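Long-range contacts in SAP-like pentraxin (Limulus polyphemus, PDB 3FLP), which binds two calcium ions per subunit and, as a pentraxin-family lectin that assembles into doubly stacked heptameric rings, probably recognises sugar ligands: residues 10-15 against 206-211; 41-46 against 160-165; 76-81 against 111-116; 86-91 against 123-128. All blocks are in the same frame, centred on the assembly; numbering follows the deposited sequence.

From the N terminus, strand 7-11 enters first, and its end pairs with 207-211 in contact 1, closing a loop that takes in nearly the whole chain. Nested inside it, contact 2 joins the end of strand 33-42 to the start of strand 161-169. That strand also neighbours 7-11, so contacts 1 and 2 touch in one sheet, Phe11 bonding to Gly161 through the backbone. Within the loop of contact 2 lie contacts 3 and 4, whose segments alternate: 76-81 meets 111-116 while 86-91 meets 123-128. Both of these pack one sheet of the sandwich on the other, at the opposite side of the chain's centre from contact 1.

Contact 1. Residues 10-15 against 206-211; sequences SFPGTQ and GVIVGI
A short antiparallel pairing of strands 7-11 and 207-211 joins Ser10 to Ile208 in one sheet of the pentraxin beta sandwich, bringing together chain regions near the two termini. Ser10 and Ile208 form a hydrogen-bonded pair: Ser10 N donates to Ile208 O at 2.8 Å, and Ile208 N returns a bond to Ser10 O at 3.0 Å. Their side chains share one face of the sheet, with the CB atoms 3.8 Å apart. Val207 adds a CA-H...O contact to Ser10 O. On the other face, its CG1 lies beside the Phe11 ring, 3.7 Å from CD1, the two side chains pointing the same way. Pro12, where the first strand has ended, sets CG 3.3 Å from Gly206 O and more loosely against Ile208 CD1. The outer edge of 207-211 pairs antiparallel with a strand of a second subunit, carrying the sheet across the interface, and Pro12 O accepts a bond from Arg32 of a third. With its chi1 of -62°, Ser10 OG lies beside its own backbone N, where it meets a water at 2.7 Å that donates its other bond to Ile208 O.

Contact 2. Residues 41-46 against 160-165; sequences KPFHRN and SGELSD
Lys41 and Glu162 form an antiparallel hydrogen-bonded pair, Pro42 and Gly161 the non-hydrogen-bonded pair beside it, and beyond them Phe43 N still reaches Ser160 O at 3.1 Å. Gly161 lies under the Phe43 ring: its CA makes a CH-pi contact 3.5 Å from the centroid, over the face, while also touching Lys41 O at 3.1 Å. At the far end of the ring, CZ lies 3.9 Å from Glu162 CG, with the carboxylate plane turned 70° from the ring. Lys41 and Glu162 lie side by side, pointing the same way. The lysine bends at chi3 (-64°), which brings CE to 3.0 Å from Glu162 OE1; NZ then forms a salt bridge to that oxygen at 2.8 Å, from above the carboxylate plane. At the loop end, His44 NE2 and Ser160 OG share a water. Glu162 OE1 also pairs with Lys8, and Lys41 NZ with Glu171 of a neighbouring subunit, so positive and negative groups alternate, and the two central ones, Lys41 and Glu162, are buried. Such neighbours would be expected to favour the charged forms of both residues and to link this pair of inner strands to the neighbouring subunit.

Contact 3. Residues 76-81 against 111-116; sequences LGLQVN and GRMAVY
Met113 reaches across to Leu78, and Val115 to Leu76, in an apolar contact between the two sheets of the sandwich. Beginning at the turn, Gly111 has positive phi and leads into the strand, and Arg112 turns its guanidinium to Glu126 and to Glu95 of a neighbouring subunit. Met113 is the first to cross. CG stands anti to the backbone N (chi1 160°) and the chain runs on extended, so the thioether is carried out toward strand 76-80. On the way CG passes Leu78 CD2 at 3.8 Å, SD lies at the same distance from Leu78 CB, and the terminal CE ends 3.6 Å from that CB. The same methyl approaches the backbone at Leu76 O, 3.9 Å away. The two side chains slide past each other in opposite directions, which lets the methionine touch leucine along much of its length. Ala114 points away from the interface. Val115 comes back to it, its CB 3.7 Å from Leu76 CD1 and its CG1 4.0 Å from Leu76 CB, again with the chains passing in opposite senses. The CB of Tyr116 points away from 76-81, and its OH bonds to Thr175 OG1, though its carbonyl O still lies 4.0 Å from Leu76 CD1. The strand axes approach to 8.2 Å with their directions 149° apart, and side chains fill the gap between them. Around the pair, Ile88 of strand 86-90 touches both Met113 and Val115, while Leu76 also meets Val102 and His104 of strand 100-107 and Met66 of strand 60-68.

Contact 4. Residues 86-91 against 123-128; sequences KYISCP and GTMENV
Ile88 and Lys86 pack against Met125, with Val128 beside the lysine. Met125 is the side chain to follow. Its CB faces the tip of Ile88, 4.1 Å from CD1. CG stands anti to the backbone N (chi1 -171°) and leads on to SD, which lies 3.7 Å from Lys86 CB. There the chain bends, chi3 being -77°, and CE finishes against the backbone of the opposing strand, 3.6 Å from Tyr87 O. Strands 86-90 and 123-125 run nearly antiparallel, 168° apart, with axes that approach to 7.4 Å, but they belong to different sheets: 86-90 is an outermost strand of one sheet of the pentraxin sandwich, 120-125 a strand of the other, so side chains rather than backbone bonds join them here. Ile88 CD1 presses on the backbone opposite, 3.6 Å from Gly123 O and 3.7 Å from Thr124 C. Its CG2 sits 4.1 Å from Gly123 CA. At the other end, Lys86 CG rests on Val128 CG2 at 3.9 Å, the two side chains passing in opposite directions, while NZ continues to Ser84 OG. The disulfide from Cys90 to Cys122 links the same two strands covalently, one residue before Gly123.

Contact 1. Residues 10-15 against 206-211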
loop_
_atom_site.group_PDB
_atom_site.type_symbol
_atom_site.label_atom_id
_atom_site.label_comp_id
_atom_site.label_asym_id
_atom_site.label_seq_id
_atom_site.Cartn_x
_atom_site.Cartn_y
_atom_site.Cartn_z
ATOM N N SER A 10 -43.798 4.194 0.807
ATOM C CA SER A 10 -44.718 5.321 0.839
ATOM C C SER A 10 -46.109 4.817 1.199
ATOM O O SER A 10 -46.601 3.856 0.606
ATOM C CB SER A 10 -44.770 6.020 -0.526
ATOM O OG SER A 10 -43.505 6.546 -0.882
ATOM N N PHE A 11 -46.720 5.460 2.189
ATOM C CA PHE A 11 -48.070 5.133 2.640
ATOM C C PHE A 11 -48.878 6.306 2.088
ATOM O O PHE A 11 -49.002 7.342 2.731
ATOM C CB PHE A 11 -48.099 5.097 4.173
ATOM C CG PHE A 11 -47.257 3.993 4.765
ATOM C CD1 PHE A 11 -47.780 2.715 4.934
ATOM C CD2 PHE A 11 -45.927 4.221 5.103
ATOM C CE1 PHE A 11 -46.988 1.676 5.432
ATOM C CE2 PHE A 11 -45.127 3.192 5.598
ATOM C CZ PHE A 11 -45.659 1.915 5.762
ATOM N N PRO A 12 -49.431 6.144 0.873
ATOM C CA PRO A 12 -50.230 7.098 0.091
ATOM C C PRO A 12 -51.317 7.891 0.797
ATOM O O PRO A 12 -51.390 9.116 0.668
ATOM C CB PRO A 12 -50.807 6.232 -1.029
ATOM C CG PRO A 12 -49.807 5.119 -1.158
ATOM C CD PRO A 12 -49.530 4.799 0.277
ATOM N N GLY A 13 -52.169 7.188 1.527
ATOM C CA GLY A 13 -53.270 7.836 2.210
ATOM C C GLY A 13 -54.285 6.745 2.471
ATOM O O GLY A 13 -54.421 5.811 1.675
ATOM N N THR A 14 -55.004 6.853 3.578
ATOM C CA THR A 14 -55.970 5.835 3.934
ATOM C C THR A 14 -57.430 6.249 3.757
ATOM O O THR A 14 -57.818 7.380 4.045
ATOM C CB THR A 14 -55.748 5.379 5.402
ATOM O OG1 THR A 14 -54.426 4.842 5.546
ATOM C CG2 THR A 14 -56.765 4.322 5.802
ATOM N N GLN A 15 -58.230 5.313 3.263
ATOM C CA GLN A 15 -59.657 5.532 3.091
ATOM C C GLN A 15 -60.337 4.182 2.972
ATOM O O GLN A 15 -60.184 3.485 1.970
ATOM C CB GLN A 15 -59.956 6.379 1.856
ATOM C CG GLN A 15 -61.441 6.688 1.718
ATOM C CD GLN A 15 -61.733 7.760 0.689
ATOM O OE1 GLN A 15 -61.468 7.587 -0.504
ATOM N NE2 GLN A 15 -62.281 8.883 1.147
ATOM N N GLY A 206 -51.649 -1.047 -1.619
ATOM C CA GLY A 206 -50.983 0.008 -2.360
ATOM C C GLY A 206 -49.809 0.796 -1.808
ATOM O O GLY A 206 -49.664 1.966 -2.161
ATOM N N VAL A 207 -48.978 0.202 -0.955
ATOM C CA VAL A 207 -47.819 0.937 -0.469
ATOM C C VAL A 207 -46.867 1.000 -1.661
ATOM O O VAL A 207 -46.899 0.126 -2.536
ATOM C CB VAL A 207 -47.124 0.238 0.723
ATOM C CG1 VAL A 207 -47.961 0.419 1.986
ATOM C CG2 VAL A 207 -46.916 -1.243 0.429
ATOM N N ILE A 208 -46.038 2.037 -1.709
ATOM C CA ILE A 208 -45.109 2.211 -2.816
ATOM C C ILE A 208 -43.676 1.986 -2.370
ATOM O O ILE A 208 -43.214 2.602 -1.411
ATOM C CB ILE A 208 -45.226 3.635 -3.412
ATOM C CG1 ILE A 208 -46.681 3.926 -3.784
ATOM C CG2 ILE A 208 -44.342 3.758 -4.642
ATOM C CD1 ILE A 208 -46.938 5.366 -4.199
ATOM N N VAL A 209 -42.977 1.097 -3.071
ATOM C CA VAL A 209 -41.589 0.797 -2.758
ATOM C C VAL A 209 -40.687 1.692 -3.615
ATOM O O VAL A 209 -40.795 1.712 -4.845
ATOM C CB VAL A 209 -41.242 -0.683 -3.048
ATOM C CG1 VAL A 209 -39.771 -0.940 -2.719
ATOM C CG2 VAL A 209 -42.146 -1.612 -2.231
ATOM N N GLY A 210 -39.804 2.438 -2.959
ATOM C CA GLY A 210 -38.903 3.317 -3.675
ATOM C C GLY A 210 -37.613 3.535 -2.914
ATOM O O GLY A 210 -37.221 2.710 -2.079
ATOM N N ILE A 211 -36.959 4.656 -3.191
ATOM C CA ILE A 211 -35.691 4.989 -2.555
ATOM C C ILE A 211 -35.769 6.315 -1.802
ATOM O O ILE A 211 -36.328 7.298 -2.296
ATOM C CB ILE A 211 -34.559 5.091 -3.613
ATOM C CG1 ILE A 211 -34.333 3.723 -4.270
ATOM C CG2 ILE A 211 -33.265 5.595 -2.962
ATOM C CD1 ILE A 211 -33.797 2.655 -3.311
HETATM O O HOH W 1 -41.854 4.898 -2.302
#

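Contact 2. Residues 41-46 against 160-165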
loop_
_atom_site.group_PDB
_atom_site.type_symbol
_atom_site.label_atom_id
_atom_site.label_comp_id
_atom_site.label_asym_id
_atom_site.label_seq_id
_atom_site.Cartn_x
_atom_site.Cartn_y
_atom_site.Cartn_z
ATOM N N LYS A 41 -41.115 10.956 6.608
ATOM C CA LYS A 41 -41.496 12.160 5.884
ATOM C C LYS A 41 -43.015 12.168 6.028
ATOM O O LYS A 41 -43.719 11.481 5.296
ATOM C CB LYS A 41 -41.105 12.058 4.410
ATOM C CG LYS A 41 -41.617 13.228 3.573
ATOM C CD LYS A 41 -41.450 12.985 2.090
ATOM C CE LYS A 41 -39.987 12.874 1.701
ATOM N NZ LYS A 41 -39.838 12.799 0.216
ATOM N N PRO A 42 -43.540 12.938 6.993
ATOM C CA PRO A 42 -44.987 12.998 7.213
ATOM C C PRO A 42 -45.773 13.787 6.169
ATOM O O PRO A 42 -45.299 14.808 5.660
ATOM C CB PRO A 42 -45.082 13.602 8.609
ATOM C CG PRO A 42 -43.932 14.569 8.615
ATOM C CD PRO A 42 -42.815 13.794 7.953
ATOM N N PHE A 43 -46.974 13.303 5.855
ATOM C CA PHE A 43 -47.841 13.966 4.883
ATOM C C PHE A 43 -48.952 14.780 5.548
ATOM O O PHE A 43 -49.613 15.575 4.884
ATOM C CB PHE A 43 -48.479 12.952 3.928
ATOM C CG PHE A 43 -47.529 12.386 2.899
ATOM C CD1 PHE A 43 -46.300 12.996 2.638
ATOM C CD2 PHE A 43 -47.888 11.266 2.152
ATOM C CE1 PHE A 43 -45.446 12.494 1.649
ATOM C CE2 PHE A 43 -47.041 10.760 1.162
ATOM C CZ PHE A 43 -45.819 11.377 0.911
ATOM N N HIS A 44 -49.175 14.579 6.847
ATOM C CA HIS A 44 -50.215 15.340 7.542
ATOM C C HIS A 44 -49.898 15.675 8.996
ATOM O O HIS A 44 -49.123 14.988 9.663
ATOM C CB HIS A 44 -51.581 14.631 7.443
ATOM C CG HIS A 44 -51.586 13.215 7.937
ATOM N ND1 HIS A 44 -51.444 12.883 9.269
ATOM C CD2 HIS A 44 -51.752 12.042 7.277
ATOM C CE1 HIS A 44 -51.524 11.572 9.408
ATOM N NE2 HIS A 44 -51.711 11.037 8.215
ATOM N N ARG A 45 -50.507 16.753 9.477
ATOM C CA ARG A 45 -50.299 17.219 10.840
ATOM C C ARG A 45 -51.047 16.424 11.905
ATOM O O ARG A 45 -50.553 16.284 13.026
ATOM C CB ARG A 45 -50.697 18.691 10.962
ATOM C CG ARG A 45 -49.728 19.662 10.309
ATOM C CD ARG A 45 -50.016 21.086 10.755
ATOM N NE ARG A 45 -48.852 21.947 10.571
ATOM C CZ ARG A 45 -48.745 23.182 11.053
ATOM N NH1 ARG A 45 -49.737 23.719 11.754
ATOM N NH2 ARG A 45 -47.635 23.877 10.847
ATOM N N ASN A 46 -52.225 15.906 11.565
ATOM C CA ASN A 46 -53.006 15.166 12.544
ATOM C C ASN A 46 -52.362 13.857 12.970
ATOM O O ASN A 46 -51.561 13.266 12.245
ATOM C CB ASN A 46 -54.445 14.928 12.056
ATOM C CG ASN A 46 -54.508 14.333 10.670
ATOM O OD1 ASN A 46 -54.124 14.971 9.687
ATOM N ND2 ASN A 46 -55.004 13.106 10.578
ATOM N N SER A 160 -49.832 8.562 7.149
ATOM C CA SER A 160 -49.456 8.645 5.746
ATOM C C SER A 160 -48.150 9.415 5.609
ATOM O O SER A 160 -47.907 10.379 6.334
ATOM C CB SER A 160 -50.561 9.330 4.939
ATOM O OG SER A 160 -51.724 8.518 4.909
ATOM N N GLY A 161 -47.315 8.978 4.676
ATOM C CA GLY A 161 -46.036 9.619 4.454
ATOM C C GLY A 161 -45.050 8.587 3.955
ATOM O O GLY A 161 -45.446 7.511 3.508
ATOM N N GLU A 162 -43.763 8.907 4.028
ATOM C CA GLU A 162 -42.736 7.982 3.577
ATOM C C GLU A 162 -41.900 7.544 4.776
ATOM O O GLU A 162 -41.638 8.328 5.695
ATOM C CB GLU A 162 -41.868 8.648 2.501
ATOM C CG GLU A 162 -42.704 9.113 1.300
ATOM C CD GLU A 162 -41.919 9.891 0.259
ATOM O OE1 GLU A 162 -40.729 10.191 0.479
ATOM O OE2 GLU A 162 -42.501 10.216 -0.789
ATOM N N LEU A 163 -41.491 6.281 4.769
ATOM C CA LEU A 163 -40.710 5.741 5.870
ATOM C C LEU A 163 -39.547 4.889 5.375
ATOM O O LEU A 163 -39.660 4.187 4.372
ATOM C CB LEU A 163 -41.629 4.912 6.778
ATOM C CG LEU A 163 -41.055 4.286 8.046
ATOM C CD1 LEU A 163 -42.175 4.110 9.075
ATOM C CD2 LEU A 163 -40.390 2.959 7.713
ATOM N N SER A 164 -38.423 4.970 6.075
ATOM C CA SER A 164 -37.263 4.167 5.716
ATOM C C SER A 164 -36.315 3.992 6.894
ATOM O O SER A 164 -36.442 4.664 7.918
ATOM C CB SER A 164 -36.519 4.775 4.527
ATOM O OG SER A 164 -35.568 5.719 4.952
ATOM N N ASP A 165 -35.393 3.043 6.750
ATOM C CA ASP A 165 -34.381 2.761 7.762
ATOM C C ASP A 165 -34.966 2.471 9.154
ATOM O O ASP A 165 -34.516 3.027 10.156
ATOM C CB ASP A 165 -33.406 3.943 7.834
ATOM C CG ASP A 165 -31.993 3.528 8.209
ATOM O OD1 ASP A 165 -31.774 2.362 8.608
ATOM O OD2 ASP A 165 -31.095 4.390 8.110
HETATM O O HOH W 2 -48.258 12.040 8.648
HETATM O O HOH W 3 -53.242 8.873 7.217
#

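Contact 3. Residues 76-81 against 111-116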
loop_
_atom_site.group_PDB
_atom_site.type_symbol
_atom_site.label_atom_id
_atom_site.label_comp_id
_atom_site.label_asym_id
_atom_site.label_seq_id
_atom_site.Cartn_x
_atom_site.Cartn_y
_atom_site.Cartn_z
ATOM N N LEU A 76 -44.182 13.762 19.804
ATOM C CA LEU A 76 -44.023 12.323 19.660
ATOM C C LEU A 76 -44.702 11.611 20.815
ATOM O O LEU A 76 -44.475 11.933 21.983
ATOM C CB LEU A 76 -42.535 11.955 19.604
ATOM C CG LEU A 76 -41.759 12.564 18.431
ATOM C CD1 LEU A 76 -40.271 12.291 18.594
ATOM C CD2 LEU A 76 -42.286 11.985 17.110
ATOM N N GLY A 77 -45.542 10.640 20.479
ATOM C CA GLY A 77 -46.255 9.913 21.501
ATOM C C GLY A 77 -45.921 8.441 21.595
ATOM O O GLY A 77 -45.443 7.822 20.641
ATOM N N LEU A 78 -46.187 7.887 22.770
ATOM C CA LEU A 78 -45.951 6.487 23.041
ATOM C C LEU A 78 -47.068 5.945 23.925
ATOM O O LEU A 78 -47.550 6.628 24.831
ATOM C CB LEU A 78 -44.612 6.300 23.761
ATOM C CG LEU A 78 -44.284 4.855 24.174
ATOM C CD1 LEU A 78 -44.161 3.977 22.924
ATOM C CD2 LEU A 78 -42.989 4.823 24.984
ATOM N N GLN A 79 -47.484 4.716 23.651
ATOM C CA GLN A 79 -48.501 4.068 24.444
ATOM C C GLN A 79 -47.986 2.657 24.705
ATOM O O GLN A 79 -47.546 1.976 23.781
ATOM C CB GLN A 79 -49.847 4.040 23.698
ATOM C CG GLN A 79 -50.869 3.105 24.336
ATOM C CD GLN A 79 -52.272 3.225 23.749
ATOM O OE1 GLN A 79 -53.095 2.324 23.919
ATOM N NE2 GLN A 79 -52.555 4.336 23.078
ATOM N N VAL A 80 -48.003 2.244 25.969
ATOM C CA VAL A 80 -47.546 0.908 26.347
ATOM C C VAL A 80 -48.608 0.211 27.188
ATOM O O VAL A 80 -49.159 0.788 28.125
ATOM C CB VAL A 80 -46.225 0.950 27.162
ATOM C CG1 VAL A 80 -45.811 -0.470 27.554
ATOM C CG2 VAL A 80 -45.129 1.619 26.350
ATOM N N ASN A 81 -48.888 -1.036 26.838
ATOM C CA ASN A 81 -49.880 -1.844 27.536
ATOM C C ASN A 81 -51.200 -1.101 27.756
ATOM O O ASN A 81 -51.704 -1.014 28.873
ATOM C CB ASN A 81 -49.323 -2.333 28.877
ATOM C CG ASN A 81 -50.088 -3.535 29.420
ATOM O OD1 ASN A 81 -50.330 -4.500 28.695
ATOM N ND2 ASN A 81 -50.461 -3.488 30.702
ATOM N N GLY A 111 -39.452 2.242 33.723
ATOM C CA GLY A 111 -40.625 2.975 33.275
ATOM C C GLY A 111 -40.321 4.318 32.627
ATOM O O GLY A 111 -41.167 5.212 32.600
ATOM N N ARG A 112 -39.114 4.470 32.095
ATOM C CA ARG A 112 -38.730 5.720 31.455
ATOM C C ARG A 112 -38.932 5.715 29.948
ATOM O O ARG A 112 -38.617 4.744 29.260
ATOM C CB ARG A 112 -37.269 6.065 31.758
ATOM C CG ARG A 112 -36.777 7.300 31.012
ATOM C CD ARG A 112 -35.412 7.741 31.496
ATOM N NE ARG A 112 -35.445 8.129 32.902
ATOM C CZ ARG A 112 -34.398 8.590 33.577
ATOM N NH1 ARG A 112 -33.219 8.725 32.977
ATOM N NH2 ARG A 112 -34.530 8.917 34.855
ATOM N N MET A 113 -39.463 6.825 29.450
ATOM C CA MET A 113 -39.705 7.016 28.025
ATOM C C MET A 113 -38.884 8.217 27.581
ATOM O O MET A 113 -38.797 9.213 28.292
ATOM C CB MET A 113 -41.190 7.293 27.760
ATOM C CG MET A 113 -41.475 7.968 26.416
ATOM S SD MET A 113 -43.145 8.662 26.323
ATOM C CE MET A 113 -43.116 9.465 24.697
ATOM N N ALA A 114 -38.273 8.117 26.407
ATOM C CA ALA A 114 -37.473 9.213 25.871
ATOM C C ALA A 114 -37.619 9.218 24.357
ATOM O O ALA A 114 -37.650 8.157 23.728
ATOM C CB ALA A 114 -35.998 9.042 26.260
ATOM N N VAL A 115 -37.737 10.406 23.774
ATOM C CA VAL A 115 -37.866 10.504 22.326
ATOM C C VAL A 115 -36.796 11.431 21.774
ATOM O O VAL A 115 -36.307 12.328 22.471
ATOM C CB VAL A 115 -39.267 11.013 21.897
ATOM C CG1 VAL A 115 -40.335 10.073 22.426
ATOM C CG2 VAL A 115 -39.495 12.433 22.396
ATOM N N TYR A 116 -36.434 11.198 20.519
ATOM C CA TYR A 116 -35.406 11.975 19.860
ATOM C C TYR A 116 -35.808 12.395 18.454
ATOM O O TYR A 116 -36.445 11.635 17.724
ATOM C CB TYR A 116 -34.123 11.154 19.787
ATOM C CG TYR A 116 -33.597 10.713 21.135
ATOM C CD1 TYR A 116 -34.195 9.664 21.840
ATOM C CD2 TYR A 116 -32.516 11.365 21.718
ATOM C CE1 TYR A 116 -33.719 9.286 23.092
ATOM C CE2 TYR A 116 -32.039 10.999 22.954
ATOM C CZ TYR A 116 -32.642 9.961 23.640
ATOM O OH TYR A 116 -32.152 9.626 24.876
#

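Contact 4. Residues 86-91 against 123-128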
loop_
_atom_site.group_PDB
_atom_site.type_symbol
_atom_site.label_atom_id
_atom_site.label_comp_id
_atom_site.label_asym_id
_atom_site.label_seq_id
_atom_site.Cartn_x
_atom_site.Cartn_y
_atom_site.Cartn_z
ATOM N N LYS A 86 -48.705 9.023 25.812
ATOM C CA LYS A 86 -47.817 9.962 26.489
ATOM C C LYS A 86 -47.091 10.751 25.398
ATOM O O LYS A 86 -46.469 10.169 24.505
ATOM C CB LYS A 86 -46.805 9.213 27.363
ATOM C CG LYS A 86 -47.419 8.170 28.292
ATOM C CD LYS A 86 -48.420 8.792 29.252
ATOM C CE LYS A 86 -48.982 7.750 30.212
ATOM N NZ LYS A 86 -49.944 8.364 31.168
ATOM N N TYR A 87 -47.183 12.072 25.469
ATOM C CA TYR A 87 -46.556 12.928 24.475
ATOM C C TYR A 87 -45.406 13.776 25.003
ATOM O O TYR A 87 -45.452 14.285 26.120
ATOM C CB TYR A 87 -47.608 13.853 23.842
ATOM C CG TYR A 87 -48.574 13.139 22.923
ATOM C CD1 TYR A 87 -48.170 12.713 21.661
ATOM C CD2 TYR A 87 -49.883 12.865 23.325
ATOM C CE1 TYR A 87 -49.043 12.031 20.817
ATOM C CE2 TYR A 87 -50.764 12.179 22.487
ATOM C CZ TYR A 87 -50.333 11.767 21.235
ATOM O OH TYR A 87 -51.185 11.078 20.398
ATOM N N ILE A 88 -44.374 13.909 24.179
ATOM C CA ILE A 88 -43.215 14.727 24.499
ATOM C C ILE A 88 -42.990 15.609 23.282
ATOM O O ILE A 88 -42.867 15.110 22.155
ATOM C CB ILE A 88 -41.956 13.880 24.750
ATOM C CG1 ILE A 88 -42.141 13.036 26.020
ATOM C CG2 ILE A 88 -40.739 14.792 24.879
ATOM C CD1 ILE A 88 -40.961 12.157 26.356
ATOM N N SER A 89 -42.958 16.920 23.494
ATOM C CA SER A 89 -42.762 17.825 22.377
ATOM C C SER A 89 -41.284 18.006 22.052
ATOM O O SER A 89 -40.421 17.965 22.934
ATOM C CB SER A 89 -43.448 19.176 22.633
ATOM O OG SER A 89 -42.931 19.811 23.777
ATOM N N CYS A 90 -41.005 18.167 20.763
ATOM C CA CYS A 90 -39.649 18.346 20.275
ATOM C C CYS A 90 -39.465 19.772 19.761
ATOM O O CYS A 90 -40.316 20.294 19.039
ATOM C CB CYS A 90 -39.360 17.357 19.142
ATOM S SG CYS A 90 -39.197 15.597 19.613
ATOM N N PRO A 91 -38.340 20.413 20.117
ATOM C CA PRO A 91 -38.047 21.785 19.695
ATOM C C PRO A 91 -37.630 21.867 18.232
ATOM O O PRO A 91 -36.525 22.308 17.919
ATOM C CB PRO A 91 -36.919 22.190 20.632
ATOM C CG PRO A 91 -36.129 20.916 20.718
ATOM C CD PRO A 91 -37.213 19.851 20.886
ATOM N N GLY A 123 -36.678 15.107 25.314
ATOM C CA GLY A 123 -37.090 15.067 26.704
ATOM C C GLY A 123 -37.468 13.660 27.126
ATOM O O GLY A 123 -37.440 12.736 26.314
ATOM N N THR A 124 -37.827 13.498 28.394
ATOM C CA THR A 124 -38.201 12.192 28.912
ATOM C C THR A 124 -39.478 12.265 29.734
ATOM O O THR A 124 -39.954 13.347 30.080
ATOM C CB THR A 124 -37.092 11.615 29.815
ATOM O OG1 THR A 124 -36.925 12.472 30.950
ATOM C CG2 THR A 124 -35.758 11.526 29.058
ATOM N N MET A 125 -40.031 11.096 30.036
ATOM C CA MET A 125 -41.236 11.001 30.834
ATOM C C MET A 125 -41.158 9.743 31.700
ATOM O O MET A 125 -40.723 8.683 31.237
ATOM C CB MET A 125 -42.469 10.960 29.931
ATOM C CG MET A 125 -43.778 11.069 30.693
ATOM S SD MET A 125 -45.120 11.614 29.640
ATOM C CE MET A 125 -44.758 13.356 29.540
ATOM N N GLU A 126 -41.569 9.872 32.956
ATOM C CA GLU A 126 -41.530 8.760 33.888
ATOM C C GLU A 126 -42.851 8.007 33.936
ATOM O O GLU A 126 -43.861 8.454 33.388
ATOM C CB GLU A 126 -41.184 9.266 35.290
ATOM C CG GLU A 126 -39.801 9.906 35.413
ATOM C CD GLU A 126 -38.683 8.998 34.925
ATOM O OE1 GLU A 126 -38.677 7.803 35.289
ATOM O OE2 GLU A 126 -37.802 9.479 34.184
ATOM N N ASN A 127 -42.820 6.851 34.584
ATOM C CA ASN A 127 -43.994 6.021 34.757
ATOM C C ASN A 127 -44.745 5.642 33.489
ATOM O O ASN A 127 -45.966 5.766 33.413
ATOM C CB ASN A 127 -44.915 6.693 35.771
ATOM C CG ASN A 127 -44.249 6.828 37.126
ATOM O OD1 ASN A 127 -43.952 5.828 37.777
ATOM N ND2 ASN A 127 -43.982 8.065 37.545
ATOM N N VAL A 128 -44.003 5.176 32.493
ATOM C CA VAL A 128 -44.606 4.720 31.245
ATOM C C VAL A 128 -44.338 3.222 31.155
ATOM O O VAL A 128 -43.213 2.801 30.878
ATOM C CB VAL A 128 -43.989 5.407 29.998
ATOM C CG1 VAL A 128 -44.620 4.833 28.741
ATOM C CG2 VAL A 128 -44.217 6.917 30.051
#